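Local structure of putative glycoside hydrolase (Bacteroides thetaiotaomicron VPI-5482, 3HBZ) at residues S32-V37 and S90-E95; E95-Y100 and K121-W126; L182-F187 and F202-R207. The protein is a putative glycoside hydrolase that binds calcium and may play a role in carbohydrate metabolism, though its exact activity is not established. All blocks are in the same frame, centred on the assembly; numbering follows the deposited sequence. Where two conformers were deposited one is given.

Contact 1. Residues S32-V37 and S90-E95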
loop_
_atom_site.group_PDB
_atom_site.type_symbol
_atom_site.label_atom_id
_atom_site.label_comp_id
_atom_site.label_asym_id
_atom_site.label_seq_id
_atom_site.Cartn_x
_atom_site.Cartn_y
_atom_site.Cartn_z
ATOM N N SER A 32 10.438 0.667 9.674
ATOM C CA SER A 32 9.331 1.468 10.164
ATOM C C SER A 32 8.190 0.600 10.616
ATOM O O SER A 32 7.981 -0.540 10.120
ATOM C CB SER A 32 8.838 2.477 9.113
ATOM O OG SER A 32 8.125 1.842 8.059
ATOM N N ILE A 33 7.485 1.134 11.599
ATOM C CA ILE A 33 6.209 0.586 12.069
ATOM C C ILE A 33 5.160 1.705 12.106
ATOM O O ILE A 33 5.452 2.782 12.592
ATOM C CB ILE A 33 6.333 0.003 13.444
ATOM C CG1 ILE A 33 7.511 -0.990 13.488
ATOM C CG2 ILE A 33 4.976 -0.694 13.854
ATOM C CD1 ILE A 33 7.630 -1.830 14.719
ATOM N N ASN A 34 3.969 1.448 11.544
ATOM C CA ASN A 34 2.808 2.337 11.655
ATOM C C ASN A 34 1.753 1.595 12.469
ATOM O O ASN A 34 1.320 0.498 12.101
ATOM C CB ASN A 34 2.237 2.749 10.276
ATOM C CG ASN A 34 3.049 3.891 9.589
ATOM O OD1 ASN A 34 4.194 3.713 9.241
ATOM N ND2 ASN A 34 2.445 5.048 9.440
ATOM N N ILE A 35 1.381 2.193 13.587
ATOM C CA ILE A 35 0.412 1.658 14.532
ATOM C C ILE A 35 -0.859 2.509 14.378
ATOM O O ILE A 35 -0.778 3.720 14.332
ATOM C CB ILE A 35 0.939 1.836 15.971
ATOM C CG1 ILE A 35 2.247 1.028 16.146
ATOM C CG2 ILE A 35 -0.121 1.397 17.008
ATOM C CD1 ILE A 35 3.026 1.275 17.449
ATOM N N PHE A 36 -2.019 1.879 14.270
ATOM C CA PHE A 36 -3.279 2.604 14.067
ATOM C C PHE A 36 -4.221 2.488 15.277
ATOM O O PHE A 36 -4.572 1.378 15.706
ATOM C CB PHE A 36 -4.016 2.086 12.812
ATOM C CG PHE A 36 -3.236 2.262 11.521
ATOM C CD1 PHE A 36 -2.229 1.369 11.186
ATOM C CD2 PHE A 36 -3.509 3.304 10.663
ATOM C CE1 PHE A 36 -1.540 1.501 10.017
ATOM C CE2 PHE A 36 -2.802 3.441 9.462
ATOM C CZ PHE A 36 -1.802 2.563 9.170
ATOM N N VAL A 37 -4.658 3.640 15.795
ATOM C CA VAL A 37 -5.592 3.677 16.915
ATOM C C VAL A 37 -6.801 4.548 16.559
ATOM O O VAL A 37 -6.760 5.331 15.612
ATOM C CB VAL A 37 -4.885 4.191 18.192
ATOM C CG1 VAL A 37 -3.685 3.337 18.470
ATOM C CG2 VAL A 37 -4.476 5.669 18.052
ATOM N N SER A 90 5.602 5.134 14.345
ATOM C CA SER A 90 4.628 6.186 14.236
ATOM C C SER A 90 3.265 5.642 14.645
ATOM O O SER A 90 2.953 4.440 14.428
ATOM C CB SER A 90 4.552 6.675 12.782
ATOM O OG SER A 90 5.765 7.232 12.331
ATOM N N VAL A 91 2.466 6.522 15.232
ATOM C CA VAL A 91 1.075 6.217 15.585
ATOM C C VAL A 91 0.148 7.121 14.776
ATOM O O VAL A 91 0.329 8.327 14.755
ATOM C CB VAL A 91 0.804 6.408 17.104
ATOM C CG1 VAL A 91 -0.701 6.239 17.413
ATOM C CG2 VAL A 91 1.615 5.364 17.901
ATOM N N ILE A 92 -0.813 6.507 14.101
ATOM C CA ILE A 92 -1.825 7.203 13.314
ATOM C C ILE A 92 -3.100 7.177 14.142
ATOM O O ILE A 92 -3.635 6.103 14.420
ATOM C CB ILE A 92 -2.102 6.474 11.973
ATOM C CG1 ILE A 92 -0.809 6.215 11.173
ATOM C CG2 ILE A 92 -3.091 7.246 11.161
ATOM C CD1 ILE A 92 -0.143 7.456 10.773
ATOM N N ASP A 93 -3.555 8.340 14.573
ATOM C CA ASP A 93 -4.760 8.441 15.406
ATOM C C ASP A 93 -5.865 9.260 14.736
ATOM O O ASP A 93 -6.718 9.806 15.422
ATOM C CB ASP A 93 -4.427 9.081 16.776
ATOM C CG ASP A 93 -3.960 10.525 16.645
ATOM O OD1 ASP A 93 -3.396 10.865 15.579
ATOM O OD2 ASP A 93 -4.154 11.313 17.590
ATOM N N THR A 94 -5.835 9.340 13.416
ATOM C CA THR A 94 -6.755 10.163 12.662
ATOM C C THR A 94 -7.549 9.272 11.705
ATOM O O THR A 94 -7.228 8.119 11.508
ATOM C CB THR A 94 -5.998 11.237 11.839
ATOM O OG1 THR A 94 -4.928 10.613 11.135
ATOM C CG2 THR A 94 -5.446 12.306 12.760
ATOM N N GLU A 95 -8.613 9.818 11.148
ATOM C CA GLU A 95 -9.420 9.081 10.201
ATOM C C GLU A 95 -8.724 9.070 8.833
ATOM O O GLU A 95 -7.869 9.892 8.569
ATOM C CB GLU A 95 -10.844 9.645 10.183
ATOM C CG GLU A 95 -11.021 11.056 9.675
ATOM C CD GLU A 95 -12.451 11.619 9.916
ATOM O OE1 GLU A 95 -13.211 11.062 10.754
ATOM O OE2 GLU A 95 -12.793 12.637 9.274
HETATM O O HOH W 1 6.999 5.141 10.973
HETATM O O HOH W 2 -6.323 5.674 12.806
#
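Ile35 and Val91 sit at the middle of a parallel strand pair, in the mixed sheet of the N-terminal part of the chain. Strand 32-36 runs beside the end of strand 84-92. Four backbone bonds zip the pair. Ser90 N gives to Ile33 O and Ile35 N gives to Ser90 O. Ile92 N then gives to Ile35 O at 2.8 Å, and Val37 N closes the ladder on Ile92 O at 3.0 Å. Asn34, Phe36, Ser90 and Ile92 lie on one face of the sheet, Ile35 and Val91 on the other. On the second face Ile35 CB meets Val91 CG2, and Val91 CG1 reaches Val37 CG2. On the first face Ile92 meets both Phe36 and Asn34. Its side chain lies beside Phe36 and points the same way. Ile92 CG1 makes an off-centre CH-pi contact with the Phe36 ring, 4.3 Å from the centroid. The amide of Asn34 crosses toward the end of Ile92, with Asn34 ND2 3.8 Å from Ile92 CD1. Beyond the ladder, Val37 CG2 touches Asp93 CB, while the Asp93 carboxylate turns to a salt bridge with Lys121. One water links the pair at its start: it donates to Ile33 O and shares a 2.8 Å hydrogen bond with Ser90 OG.

Contact 2. Residues E95-Y100 and K121-W126. With NA (sodium ion), chain D; ACT (acetate ion), chain H.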
loop_
_atom_site.group_PDB
_atom_site.type_symbol
_atom_site.label_atom_id
_atom_site.label_comp_id
_atom_site.label_asym_id
_atom_site.label_seq_id
_atom_site.Cartn_x
_atom_site.Cartn_y
_atom_site.Cartn_z
ATOM N N GLU A 95 -8.613 9.818 11.148
ATOM C CA GLU A 95 -9.420 9.081 10.201
ATOM C C GLU A 95 -8.724 9.070 8.833
ATOM O O GLU A 95 -7.869 9.892 8.569
ATOM C CB GLU A 95 -10.844 9.645 10.183
ATOM C CG GLU A 95 -11.021 11.056 9.675
ATOM C CD GLU A 95 -12.451 11.619 9.916
ATOM O OE1 GLU A 95 -13.211 11.062 10.754
ATOM O OE2 GLU A 95 -12.793 12.637 9.274
ATOM N N LEU A 96 -9.033 8.080 7.996
ATOM C CA LEU A 96 -8.351 7.926 6.710
ATOM C C LEU A 96 -8.353 9.253 5.927
ATOM O O LEU A 96 -9.356 9.942 5.893
ATOM C CB LEU A 96 -9.078 6.845 5.907
ATOM C CG LEU A 96 -8.296 6.086 4.869
ATOM C CD1 LEU A 96 -7.010 5.452 5.471
ATOM C CD2 LEU A 96 -9.201 5.023 4.194
ATOM N N ALA A 97 -7.251 9.581 5.277
ATOM C CA ALA A 97 -7.169 10.779 4.422
ATOM C C ALA A 97 -8.016 10.504 3.180
ATOM O O ALA A 97 -8.110 9.352 2.759
ATOM C CB ALA A 97 -5.690 11.013 3.993
ATOM N N THR A 98 -8.600 11.551 2.593
ATOM C CA THR A 98 -9.499 11.402 1.424
ATOM C C THR A 98 -9.212 12.352 0.242
ATOM O O THR A 98 -9.935 12.317 -0.756
ATOM C CB THR A 98 -10.986 11.583 1.819
ATOM O OG1 THR A 98 -11.246 12.952 2.185
ATOM C CG2 THR A 98 -11.365 10.626 2.959
ATOM N N ILE A 99 -8.172 13.176 0.360
ATOM C CA ILE A 99 -7.814 14.153 -0.675
ATOM C C ILE A 99 -6.366 13.896 -1.048
ATOM O O ILE A 99 -5.493 14.016 -0.200
ATOM C CB ILE A 99 -7.983 15.617 -0.179
ATOM C CG1 ILE A 99 -9.416 15.886 0.294
ATOM C CG2 ILE A 99 -7.542 16.641 -1.253
ATOM C CD1 ILE A 99 -10.409 16.150 -0.782
ATOM N N TYR A 100 -6.105 13.565 -2.311
ATOM C CA TYR A 100 -4.788 13.067 -2.723
ATOM C C TYR A 100 -4.219 13.892 -3.859
ATOM O O TYR A 100 -4.700 13.816 -4.980
ATOM C CB TYR A 100 -4.912 11.620 -3.186
ATOM C CG TYR A 100 -5.788 10.769 -2.292
ATOM C CD1 TYR A 100 -5.511 10.642 -0.945
ATOM C CD2 TYR A 100 -6.889 10.101 -2.801
ATOM C CE1 TYR A 100 -6.305 9.871 -0.119
ATOM C CE2 TYR A 100 -7.704 9.335 -1.987
ATOM C CZ TYR A 100 -7.407 9.201 -0.655
ATOM O OH TYR A 100 -8.215 8.405 0.145
ATOM N N LYS A 121 2.635 16.351 10.401
ATOM C CA LYS A 121 2.252 14.971 10.762
ATOM C C LYS A 121 1.778 14.099 9.569
ATOM O O LYS A 121 0.726 14.373 8.954
ATOM C CB LYS A 121 1.171 14.993 11.852
ATOM C CG LYS A 121 0.596 13.611 12.207
ATOM C CD LYS A 121 -0.087 13.605 13.581
ATOM C CE LYS A 121 -1.372 12.773 13.605
ATOM N NZ LYS A 121 -2.289 13.147 14.725
ATOM N N VAL A 122 2.548 13.044 9.281
ATOM C CA VAL A 122 2.129 11.997 8.365
ATOM C C VAL A 122 0.887 11.243 8.906
ATOM O O VAL A 122 0.901 10.766 10.012
ATOM C CB VAL A 122 3.282 10.996 8.069
ATOM C CG1 VAL A 122 2.793 9.909 7.161
ATOM C CG2 VAL A 122 4.440 11.732 7.402
ATOM N N VAL A 123 -0.182 11.169 8.133
ATOM C CA VAL A 123 -1.403 10.424 8.550
ATOM C C VAL A 123 -1.715 9.174 7.714
ATOM O O VAL A 123 -2.700 8.460 8.001
ATOM C CB VAL A 123 -2.642 11.349 8.597
ATOM C CG1 VAL A 123 -2.361 12.482 9.607
ATOM C CG2 VAL A 123 -3.009 11.891 7.205
HETATM N N MSE A 124 -0.887 8.899 6.705
HETATM C CA MSE A 124 -1.023 7.673 5.884
HETATM C C MSE A 124 0.153 7.512 4.920
HETATM O O MSE A 124 0.618 8.499 4.317
HETATM C CB MSE A 124 -2.323 7.690 5.067
HETATM C CG MSE A 124 -2.701 6.297 4.535
HETATM SE SE MSE A 124 -4.269 6.370 3.463
HETATM C CE MSE A 124 -3.466 7.005 1.791
ATOM N N GLU A 125 0.628 6.274 4.793
ATOM C CA GLU A 125 1.561 5.861 3.783
ATOM C C GLU A 125 0.870 4.966 2.750
ATOM O O GLU A 125 0.330 3.900 3.079
ATOM C CB GLU A 125 2.734 5.112 4.394
ATOM C CG GLU A 125 3.369 5.857 5.556
ATOM C CD GLU A 125 4.772 5.373 5.938
ATOM O OE1 GLU A 125 5.331 4.459 5.256
ATOM O OE2 GLU A 125 5.313 5.963 6.923
ATOM N N TRP A 126 0.849 5.416 1.501
ATOM C CA TRP A 126 0.395 4.558 0.401
ATOM C C TRP A 126 1.393 3.420 0.255
ATOM O O TRP A 126 2.570 3.549 0.604
ATOM C CB TRP A 126 0.343 5.309 -0.919
ATOM C CG TRP A 126 -0.759 6.330 -1.037
ATOM C CD1 TRP A 126 -0.725 7.620 -0.625
ATOM C CD2 TRP A 126 -2.056 6.127 -1.633
ATOM N NE1 TRP A 126 -1.948 8.236 -0.906
ATOM C CE2 TRP A 126 -2.759 7.338 -1.548
ATOM C CE3 TRP A 126 -2.669 5.038 -2.257
ATOM C CZ2 TRP A 126 -4.053 7.482 -2.030
ATOM C CZ3 TRP A 126 -3.936 5.182 -2.769
ATOM C CH2 TRP A 126 -4.625 6.390 -2.655
HETATM NA NA NA D . -4.044 14.595 1.601
HETATM C C ACT H . -12.145 7.609 8.445
HETATM O O ACT H . -13.173 7.198 8.859
HETATM O OXT ACT H . -11.252 6.835 8.920
HETATM C CH3 ACT H . -12.054 8.834 7.468
HETATM O O HOH W 3 -5.182 8.391 7.847
HETATM O O HOH W 4 -1.702 15.378 2.309
HETATM O O HOH W 5 -4.812 17.234 1.273
HETATM O O HOH W 6 -4.190 14.431 3.758
HETATM O O HOH W 7 -2.550 14.958 -0.735
#
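Tyr100 and Trp126 form a T-shaped stack between the short strand 99-100 and the end of the hairpin strand 121-125. This is the tight part of the contact. The edge of Trp126 points at one face of Tyr100, with the planes at 81° and the centroids 5.0 Å apart. Trp126 CZ2 stands 3.6 Å above the Tyr100 plane, over its centre. The opposite face of Tyr100 carries Thr98 C. Met124, a selenomethionine, lies between Leu96 and the ring pair. Its CG is anti to the backbone N (chi1 -163°), and the chain bends only at chi3. Met124 SE lies 3.5 Å from Leu96 CD1, and Met124 CE packs over a face of Trp126 near the rim. Val123 and Met124 both pair with Glu116 in a classic beta bulge, and both side chains head for segment 95-100. Val123 CG2 meets Ala97 CB at a looser 4.3 Å.

The other side is wetter. A water lies between the backbones and donates to Glu95 O and Val123 O, though its 2.5 Å approach to Val123 O is doubtfully short. A sodium ion is held by Ile99 O at 2.4 Å, by Glu116 and by four waters. Leu96 N gives a hydrogen bond to an acetate, probably from the crystallisation liquor.

The two segments thus meet directly through apolar and aromatic groups, and the polar ends are served separately. Tyr100 OH gives to Ala97 O at 2.8 Å within its own segment, and Trp126 NE1 bonds to Glu116. Glu116 therefore serves both the ring stack and the sodium site: one carboxylate oxygen takes the indole N-H and the other binds the ion, which would probably help balance the carboxylate charge.

Contact 3. Residues L182-F187 and F202-R207. With ACT (acetate ion), chain H.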
loop_
_atom_site.group_PDB
_atom_site.type_symbol
_atom_site.label_atom_id
_atom_site.label_comp_id
_atom_site.label_asym_id
_atom_site.label_seq_id
_atom_site.Cartn_x
_atom_site.Cartn_y
_atom_site.Cartn_z
ATOM N N LEU A 182 -0.389 1.476 -6.890
ATOM C CA LEU A 182 -0.409 2.213 -5.655
ATOM C C LEU A 182 -1.726 1.877 -5.022
ATOM O O LEU A 182 -2.765 1.868 -5.716
ATOM C CB LEU A 182 -0.316 3.727 -5.864
ATOM C CG LEU A 182 0.026 4.557 -4.629
ATOM C CD1 LEU A 182 1.571 4.459 -4.416
ATOM C CD2 LEU A 182 -0.468 6.062 -4.762
ATOM N N PHE A 183 -1.705 1.643 -3.714
ATOM C CA PHE A 183 -2.931 1.337 -3.023
ATOM C C PHE A 183 -2.934 1.669 -1.539
ATOM O O PHE A 183 -1.904 1.790 -0.907
ATOM C CB PHE A 183 -3.276 -0.159 -3.225
ATOM C CG PHE A 183 -2.163 -1.118 -2.799
ATOM C CD1 PHE A 183 -1.111 -1.434 -3.649
ATOM C CD2 PHE A 183 -2.170 -1.685 -1.562
ATOM C CE1 PHE A 183 -0.123 -2.292 -3.280
ATOM C CE2 PHE A 183 -1.178 -2.541 -1.174
ATOM C CZ PHE A 183 -0.148 -2.861 -2.037
ATOM N N ILE A 184 -4.132 1.778 -0.997
ATOM C CA ILE A 184 -4.330 1.889 0.428
ATOM C C ILE A 184 -4.234 0.498 1.051
ATOM O O ILE A 184 -4.948 -0.422 0.679
ATOM C CB ILE A 184 -5.647 2.546 0.777
ATOM C CG1 ILE A 184 -5.626 4.026 0.351
ATOM C CG2 ILE A 184 -5.965 2.406 2.370
ATOM C CD1 ILE A 184 -6.992 4.698 0.539
ATOM N N GLY A 185 -3.370 0.357 2.038
ATOM C CA GLY A 185 -3.076 -0.987 2.581
ATOM C C GLY A 185 -1.586 -1.137 2.879
ATOM O O GLY A 185 -0.899 -0.165 3.233
ATOM N N SER A 186 -1.074 -2.354 2.715
ATOM C CA SER A 186 0.344 -2.574 2.864
ATOM C C SER A 186 0.867 -3.640 1.911
ATOM O O SER A 186 0.095 -4.419 1.336
ATOM C CB SER A 186 0.664 -2.955 4.317
ATOM O OG SER A 186 -0.024 -4.125 4.687
ATOM N N PHE A 187 2.188 -3.662 1.753
ATOM C CA PHE A 187 2.846 -4.641 0.871
ATOM C C PHE A 187 3.671 -5.577 1.741
ATOM O O PHE A 187 4.568 -5.158 2.427
ATOM C CB PHE A 187 3.745 -3.984 -0.163
ATOM C CG PHE A 187 4.310 -4.967 -1.208
ATOM C CD1 PHE A 187 3.529 -5.415 -2.226
ATOM C CD2 PHE A 187 5.590 -5.444 -1.117
ATOM C CE1 PHE A 187 4.011 -6.290 -3.177
ATOM C CE2 PHE A 187 6.082 -6.356 -2.052
ATOM C CZ PHE A 187 5.293 -6.756 -3.080
ATOM N N PHE A 202 -4.921 -5.063 0.753
ATOM C CA PHE A 202 -5.752 -3.919 0.416
ATOM C C PHE A 202 -6.671 -3.533 1.555
ATOM O O PHE A 202 -7.527 -4.329 2.003
ATOM C CB PHE A 202 -6.652 -4.257 -0.790
ATOM C CG PHE A 202 -5.904 -4.610 -2.067
ATOM C CD1 PHE A 202 -4.861 -3.818 -2.537
ATOM C CD2 PHE A 202 -6.305 -5.712 -2.836
ATOM C CE1 PHE A 202 -4.194 -4.114 -3.743
ATOM C CE2 PHE A 202 -5.650 -6.002 -4.061
ATOM C CZ PHE A 202 -4.605 -5.215 -4.511
ATOM N N GLY A 203 -6.526 -2.290 1.996
ATOM C CA GLY A 203 -7.579 -1.605 2.766
ATOM C C GLY A 203 -7.139 -1.148 4.140
ATOM O O GLY A 203 -6.331 -1.816 4.773
ATOM N N LEU A 204 -7.711 -0.037 4.608
ATOM C CA LEU A 204 -7.556 0.401 5.970
ATOM C C LEU A 204 -8.939 0.813 6.491
ATOM O O LEU A 204 -9.871 1.028 5.701
ATOM C CB LEU A 204 -6.563 1.559 6.058
ATOM C CG LEU A 204 -5.065 1.214 5.852
ATOM C CD1 LEU A 204 -4.187 2.519 5.857
ATOM C CD2 LEU A 204 -4.597 0.217 6.883
ATOM N N PRO A 205 -9.085 0.926 7.813
ATOM C CA PRO A 205 -10.425 1.223 8.352
ATOM C C PRO A 205 -10.956 2.588 7.905
ATOM O O PRO A 205 -10.176 3.539 7.793
ATOM C CB PRO A 205 -10.212 1.168 9.862
ATOM C CG PRO A 205 -9.055 0.240 10.018
ATOM C CD PRO A 205 -8.137 0.590 8.881
ATOM N N PHE A 206 -12.258 2.645 7.592
ATOM C CA PHE A 206 -12.923 3.869 7.096
ATOM C C PHE A 206 -14.296 3.955 7.743
ATOM O O PHE A 206 -15.042 2.966 7.744
ATOM C CB PHE A 206 -13.037 3.804 5.563
ATOM C CG PHE A 206 -13.520 5.089 4.934
ATOM C CD1 PHE A 206 -12.770 6.255 5.031
ATOM C CD2 PHE A 206 -14.751 5.128 4.258
ATOM C CE1 PHE A 206 -13.237 7.460 4.468
ATOM C CE2 PHE A 206 -15.217 6.293 3.689
ATOM C CZ PHE A 206 -14.454 7.493 3.806
ATOM N N ARG A 207 -14.625 5.099 8.341
ATOM C CA ARG A 207 -15.856 5.207 9.143
ATOM C C ARG A 207 -16.936 6.105 8.516
ATOM O O ARG A 207 -17.807 6.590 9.200
ATOM C CB ARG A 207 -15.542 5.664 10.584
ATOM C CG ARG A 207 -14.601 4.729 11.357
ATOM C CD ARG A 207 -14.277 5.278 12.753
ATOM N NE ARG A 207 -13.087 4.614 13.327
ATOM C CZ ARG A 207 -13.043 3.902 14.459
ATOM N NH1 ARG A 207 -14.124 3.723 15.191
ATOM N NH2 ARG A 207 -11.894 3.365 14.870
HETATM C C ACT H . -12.145 7.609 8.445
HETATM O O ACT H . -13.173 7.198 8.859
HETATM O OXT ACT H . -11.252 6.835 8.920
HETATM C CH3 ACT H . -12.054 8.834 7.468
#
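Gly185 and Phe202 form an antiparallel, non-hydrogen-bonded pair in the buried interior of the putative carbohydrate metabolism domain. The pair joins strand 185-187 to strand 200-205, and the CA atoms are 4.5 Å apart. Gly185 has no CB, and its CA comes within 3.7 Å of Gly203 N; its backbone angles are also of a kind that glycine takes up readily. The single hydrogen bond between the segments comes next to it. Gly203 N gives to Ile184 O at 2.8 Å, bent to 142° at the hydrogen and with the donor tilted 33° from the carbonyl plane. Phe202 CA also makes a CA-H...O contact with this oxygen.

Side chains pack beside this junction. Phe183 and Phe202 form a T-shaped pair with planes at 86°. The edge of Phe202 meets the face of Phe183, and Phe202 CE1 stands 3.7 Å above the Phe183 ring, toward its rim. Farther along, Ile184 CG2 touches Leu204 CB, CG and CD1, with Ile184 CG2 3.8 Å from Leu204 CG. Past the strand, Arg207 N gives a hydrogen bond to an acetate ion, probably from the crystallisation liquor, whose other oxygen is bonded to Leu96 N. Strand 306-313 borders both segments: Ile184 bonds to Ile310 through the backbone, and Phe202 packs on Ala309. The whole is a single antiparallel bridge, flanked by a T-shaped phenylalanine pair, in the antiparallel beta region of this domain.

Overall arrangement
From the N terminus, the chain first passes strand 32-36, then returns after 52 residues to close contact 1 within the mixed sheet. Glu95, shared with contact 2, leads straight on to strand 99-100. Contact 2 then closes a 20-residue loop onto strand 121-125, and contact 3 closes a shorter one of 14 residues. The three loops follow in series; none nests or crosses. They still touch in space. The salt bridge of Asp93 with Lys121 ties contact 1 to contact 2. Trp126 packs on Leu182, Phe183 and Ile184, and Leu96 on Phe206, which joins contacts 2 and 3. Phe36 reaches Leu204, linking the N-terminal sheet to the larger beta domain.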